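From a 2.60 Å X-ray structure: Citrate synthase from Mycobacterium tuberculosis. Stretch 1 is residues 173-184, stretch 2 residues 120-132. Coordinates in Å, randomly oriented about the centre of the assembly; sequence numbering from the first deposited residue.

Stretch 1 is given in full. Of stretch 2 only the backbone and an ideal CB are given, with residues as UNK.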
# COMPACT_ATOMS: atom_id res chain seq x y z
N THR A 173 19.17 4.69 -8.63
CA THR A 173 19.18 5.52 -9.82
C THR A 173 17.97 6.41 -9.91
O THR A 173 18.09 7.57 -10.24
CB THR A 173 19.15 4.62 -11.04
OG1 THR A 173 20.26 3.71 -10.94
CG2 THR A 173 19.28 5.42 -12.30
N ILE A 174 16.80 5.86 -9.60
CA ILE A 174 15.55 6.60 -9.60
C ILE A 174 15.50 7.69 -8.56
O ILE A 174 14.96 8.75 -8.80
CB ILE A 174 14.39 5.64 -9.30
CG1 ILE A 174 14.22 4.65 -10.45
CG2 ILE A 174 13.05 6.37 -9.14
CD1 ILE A 174 13.23 3.57 -10.13
N ALA A 175 16.00 7.40 -7.35
CA ALA A 175 16.00 8.38 -6.28
C ALA A 175 16.98 9.50 -6.61
O ALA A 175 16.72 10.67 -6.32
CB ALA A 175 16.38 7.71 -4.99
N ALA A 176 18.12 9.16 -7.20
CA ALA A 176 19.06 10.19 -7.60
C ALA A 176 18.45 11.06 -8.69
O ALA A 176 18.68 12.26 -8.69
CB ALA A 176 20.36 9.59 -8.10
N TYR A 177 17.68 10.47 -9.62
CA TYR A 177 17.06 11.29 -10.65
C TYR A 177 15.96 12.19 -10.12
O TYR A 177 15.76 13.28 -10.60
CB TYR A 177 16.52 10.44 -11.78
CG TYR A 177 17.59 9.89 -12.66
CD1 TYR A 177 18.94 9.96 -12.31
CD2 TYR A 177 17.26 9.27 -13.84
CE1 TYR A 177 19.91 9.44 -13.12
CE2 TYR A 177 18.23 8.76 -14.66
CZ TYR A 177 19.55 8.85 -14.29
OH TYR A 177 20.49 8.32 -15.12
N ALA A 178 15.24 11.71 -9.12
CA ALA A 178 14.18 12.50 -8.53
C ALA A 178 14.78 13.70 -7.83
O ALA A 178 14.20 14.77 -7.81
CB ALA A 178 13.38 11.64 -7.58
N TYR A 179 15.95 13.53 -7.22
CA TYR A 179 16.69 14.66 -6.64
C TYR A 179 17.06 15.61 -7.73
O TYR A 179 16.79 16.78 -7.64
CB TYR A 179 17.99 14.20 -5.94
CG TYR A 179 18.80 15.36 -5.48
CD1 TYR A 179 18.39 16.13 -4.42
CD2 TYR A 179 19.98 15.72 -6.15
CE1 TYR A 179 19.14 17.22 -4.01
CE2 TYR A 179 20.73 16.81 -5.75
CZ TYR A 179 20.30 17.56 -4.68
OH TYR A 179 21.03 18.63 -4.26
N LYS A 180 17.66 15.11 -8.79
CA LYS A 180 18.11 16.04 -9.84
C LYS A 180 16.97 16.85 -10.38
O LYS A 180 17.13 18.04 -10.71
CB LYS A 180 18.82 15.30 -10.96
CG LYS A 180 20.18 14.75 -10.53
CD LYS A 180 21.05 15.89 -10.01
CE LYS A 180 22.54 15.54 -10.05
NZ LYS A 180 23.34 16.70 -9.57
N LYS A 181 15.81 16.20 -10.47
CA LYS A 181 14.59 16.84 -10.91
C LYS A 181 14.13 17.91 -9.93
O LYS A 181 13.63 18.94 -10.33
CB LYS A 181 13.50 15.80 -11.09
CG LYS A 181 12.23 16.34 -11.76
CD LYS A 181 12.51 16.80 -13.18
CE LYS A 181 11.40 17.68 -13.71
NZ LYS A 181 11.67 17.98 -15.15
N SER A 182 14.31 17.67 -8.63
CA SER A 182 13.84 18.59 -7.61
C SER A 182 14.64 19.89 -7.61
O SER A 182 14.27 20.87 -6.96
CB SER A 182 13.93 17.91 -6.25
OG SER A 182 15.27 17.85 -5.78
N VAL A 183 15.76 19.88 -8.31
CA VAL A 183 16.61 21.04 -8.46
C VAL A 183 16.73 21.08 -9.97
O VAL A 183 15.97 20.37 -10.65
CB VAL A 183 17.91 20.82 -7.69
CG1 VAL A 183 17.62 20.89 -6.20
CG2 VAL A 183 18.57 19.47 -7.99
N GLY A 184 17.60 21.88 -10.53
CA GLY A 184 17.54 22.08 -11.98
C GLY A 184 18.38 21.11 -12.78
O GLY A 184 18.54 21.27 -13.97
N UNK A 120 12.09 5.50 -19.68
CA UNK A 120 11.83 5.66 -18.25
C UNK A 120 12.64 6.78 -17.69
O UNK A 120 12.19 7.50 -16.81
CB UNK A 120 12.13 4.37 -17.49
N UNK A 121 13.82 6.97 -18.22
CA UNK A 121 14.59 8.20 -17.93
C UNK A 121 13.86 9.44 -18.37
O UNK A 121 13.68 10.35 -17.58
CB UNK A 121 15.96 8.15 -18.61
N UNK A 122 13.41 9.46 -19.63
CA UNK A 122 12.69 10.59 -20.21
C UNK A 122 11.40 10.94 -19.46
O UNK A 122 11.07 12.10 -19.31
CB UNK A 122 12.36 10.29 -21.67
N UNK A 123 10.66 9.92 -19.03
CA UNK A 123 9.45 10.06 -18.22
C UNK A 123 9.57 10.99 -17.02
O UNK A 123 8.59 11.56 -16.59
CB UNK A 123 9.02 8.68 -17.72
N UNK A 124 10.79 11.18 -16.50
CA UNK A 124 11.02 12.25 -15.52
C UNK A 124 10.72 13.64 -16.06
O UNK A 124 10.49 14.58 -15.29
CB UNK A 124 12.47 12.20 -15.04
N UNK A 125 10.70 13.76 -17.39
CA UNK A 125 10.47 15.04 -18.03
C UNK A 125 9.08 15.60 -17.81
O UNK A 125 8.89 16.82 -17.83
CB UNK A 125 10.73 14.91 -19.53
N UNK A 126 8.12 14.72 -17.56
CA UNK A 126 6.72 15.10 -17.40
C UNK A 126 6.37 15.69 -16.06
O UNK A 126 5.35 16.39 -15.91
CB UNK A 126 5.83 13.88 -17.64
N UNK A 127 7.18 15.41 -15.05
CA UNK A 127 6.93 16.02 -13.75
C UNK A 127 7.19 17.54 -13.79
O UNK A 127 7.90 18.05 -14.67
CB UNK A 127 7.81 15.36 -12.68
N UNK A 128 6.58 18.28 -12.85
CA UNK A 128 6.65 19.73 -12.79
C UNK A 128 8.03 20.21 -12.42
O UNK A 128 8.84 19.38 -12.01
CB UNK A 128 5.63 20.27 -11.79
N UNK A 129 8.25 21.52 -12.48
CA UNK A 129 9.60 22.08 -12.64
C UNK A 129 10.62 21.71 -11.57
O UNK A 129 11.77 21.39 -11.91
CB UNK A 129 9.50 23.61 -12.69
N UNK A 130 10.28 21.82 -10.29
CA UNK A 130 11.15 21.19 -9.31
C UNK A 130 10.35 20.52 -8.23
O UNK A 130 10.20 21.01 -7.12
CB UNK A 130 12.11 22.21 -8.69
N UNK A 131 9.84 19.35 -8.61
CA UNK A 131 8.88 18.60 -7.81
C UNK A 131 9.56 17.80 -6.72
O UNK A 131 10.71 17.37 -6.85
CB UNK A 131 8.06 17.67 -8.70
N UNK A 132 8.82 17.57 -5.64
CA UNK A 132 9.37 16.95 -4.44
C UNK A 132 9.76 15.52 -4.80
O UNK A 132 9.08 14.90 -5.61
CB UNK A 132 8.37 16.98 -3.28

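Position 120 lies in a helix and its CA-to-CB bond runs sideways, with no atom of stretch 1 near the ideal CB; many side chains would do, and Leu120 makes no contact here. At 121, also helical and sideways, the ideal CB is 4.6 Å from Tyr177 CE2, so a chain with a long aliphatic stem could reach the tyrosine ring. Lys121 provides one: its CG is 3.7 Å from Tyr177 CE2, while its amine is satisfied elsewhere in the structure. Positions 122 and 123 are out of reach of stretch 1; they are Arg122 and Phe123.

Position 124 points toward the helix, its ideal CB 5.0 Å from Lys181 CD and 5.5 Å from Tyr177 CB. Beyond it lies an apolar surface formed by Ile174, Tyr177 and Ala178, which would suit a large apolar residue such as leucine, methionine or an aromatic. The residue is Phe124, with chi1 in m. Tyr177 CB sits over one face of its ring, 3.8 Å from the centroid of Phe124, and the edge of the Tyr177 ring is turned toward the Phe124 face, with the planes at 74°. The ring tip reaches further along the helix, Phe124 CZ lying 4.0 Å from Ile174 CG2.

At 125 CA-to-CB points away, yet Lys181 NZ is 5.4 Å from the ideal CB, so an acidic or polar residue would be reasonable. Asp125 forms no salt bridge. At 126 an ideal CB would point away, and neither the backbone angles nor stretch 1 call for a particular residue; it is Gly126.

The bond at 127 points toward Lys181, whose CE is 4.4 Å from the ideal CB. The extended backbone (phi/psi -68/158) admits most residues, and an apolar one could pack on the lysine's methylenes. In Phe127 CB makes this contact, but the ring leads away. Position 128 points away, and its phi of -70° is compatible with proline; Pro128 O lies 3.5 Å from Lys181 CE. Position 129 also points away, leaving room for a long chain such as that of Arg129.

Position 130 points toward the carbonyls of Lys181 and Ser182, so a modest or donor-bearing side chain is plausible among several. Asn130 makes no hydrogen bond to stretch 1; its CA instead approaches Lys181 O at 3.5 Å in a CA-H...O contact. At 131 the bond runs sideways, with the ideal CB 5.3 Å from Lys181 CG, and a small apolar residue suits. Ala131 also places its O 3.4 Å from Ser182 CA. Position 132 points away, and stretch 1 sets no preference; His132 occupies the N-cap position before a helix.

Stretch 2 120-132: LKRFFDGFPRNAH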
# COMPACT_ATOMS: atom_id res chain seq x y z
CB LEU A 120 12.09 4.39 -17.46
CG LEU A 120 11.69 4.57 -15.99
CD1 LEU A 120 10.20 4.77 -15.87
CD2 LEU A 120 12.15 3.41 -15.12
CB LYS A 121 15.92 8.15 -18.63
CG LYS A 121 16.95 9.11 -18.09
CD LYS A 121 18.03 9.36 -19.12
CE LYS A 121 19.14 10.25 -18.56
NZ LYS A 121 19.49 11.31 -19.52
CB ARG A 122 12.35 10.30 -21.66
CG ARG A 122 13.47 10.58 -22.66
CD ARG A 122 13.19 9.87 -23.99
NE ARG A 122 11.83 10.13 -24.47
CZ ARG A 122 11.31 9.63 -25.59
NH1 ARG A 122 12.02 8.83 -26.38
NH2 ARG A 122 10.06 9.94 -25.93
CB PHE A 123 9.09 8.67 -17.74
CG PHE A 123 7.84 8.58 -16.92
CD1 PHE A 123 7.89 8.69 -15.55
CD2 PHE A 123 6.64 8.25 -17.52
CE1 PHE A 123 6.75 8.53 -14.77
CE2 PHE A 123 5.49 8.11 -16.76
CZ PHE A 123 5.55 8.24 -15.38
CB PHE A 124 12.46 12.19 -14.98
CG PHE A 124 12.69 11.09 -13.93
CD1 PHE A 124 13.02 9.79 -14.32
CD2 PHE A 124 12.59 11.38 -12.59
CE1 PHE A 124 13.24 8.80 -13.38
CE2 PHE A 124 12.82 10.41 -11.64
CZ PHE A 124 13.15 9.11 -12.03
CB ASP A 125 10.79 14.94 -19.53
CG ASP A 125 12.28 14.80 -19.80
OD1 ASP A 125 13.06 14.88 -18.83
OD2 ASP A 125 12.68 14.60 -20.97
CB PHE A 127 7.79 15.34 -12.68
CG PHE A 127 7.37 13.92 -12.42
CD1 PHE A 127 6.16 13.63 -11.80
CD2 PHE A 127 8.19 12.86 -12.80
CE1 PHE A 127 5.79 12.32 -11.56
CE2 PHE A 127 7.80 11.54 -12.57
CZ PHE A 127 6.60 11.27 -11.96
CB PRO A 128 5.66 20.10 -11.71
CG PRO A 128 4.79 18.93 -11.58
CD PRO A 128 5.54 17.72 -11.98
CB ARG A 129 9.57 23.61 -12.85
CG ARG A 129 10.95 24.22 -13.06
CD ARG A 129 10.89 25.64 -13.57
NE ARG A 129 10.25 26.53 -12.61
CZ ARG A 129 10.88 27.16 -11.62
NH1 ARG A 129 12.19 27.00 -11.42
NH2 ARG A 129 10.19 27.97 -10.82
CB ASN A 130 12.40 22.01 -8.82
CG ASN A 130 12.17 23.51 -8.65
OD1 ASN A 130 11.23 23.96 -7.99
ND2 ASN A 130 13.12 24.29 -9.17
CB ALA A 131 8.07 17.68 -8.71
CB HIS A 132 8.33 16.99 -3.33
CG HIS A 132 7.93 18.38 -2.93
ND1 HIS A 132 7.10 18.63 -1.86
CD2 HIS A 132 8.28 19.59 -3.43
CE1 HIS A 132 6.93 19.94 -1.74
NE2 HIS A 132 7.64 20.54 -2.67
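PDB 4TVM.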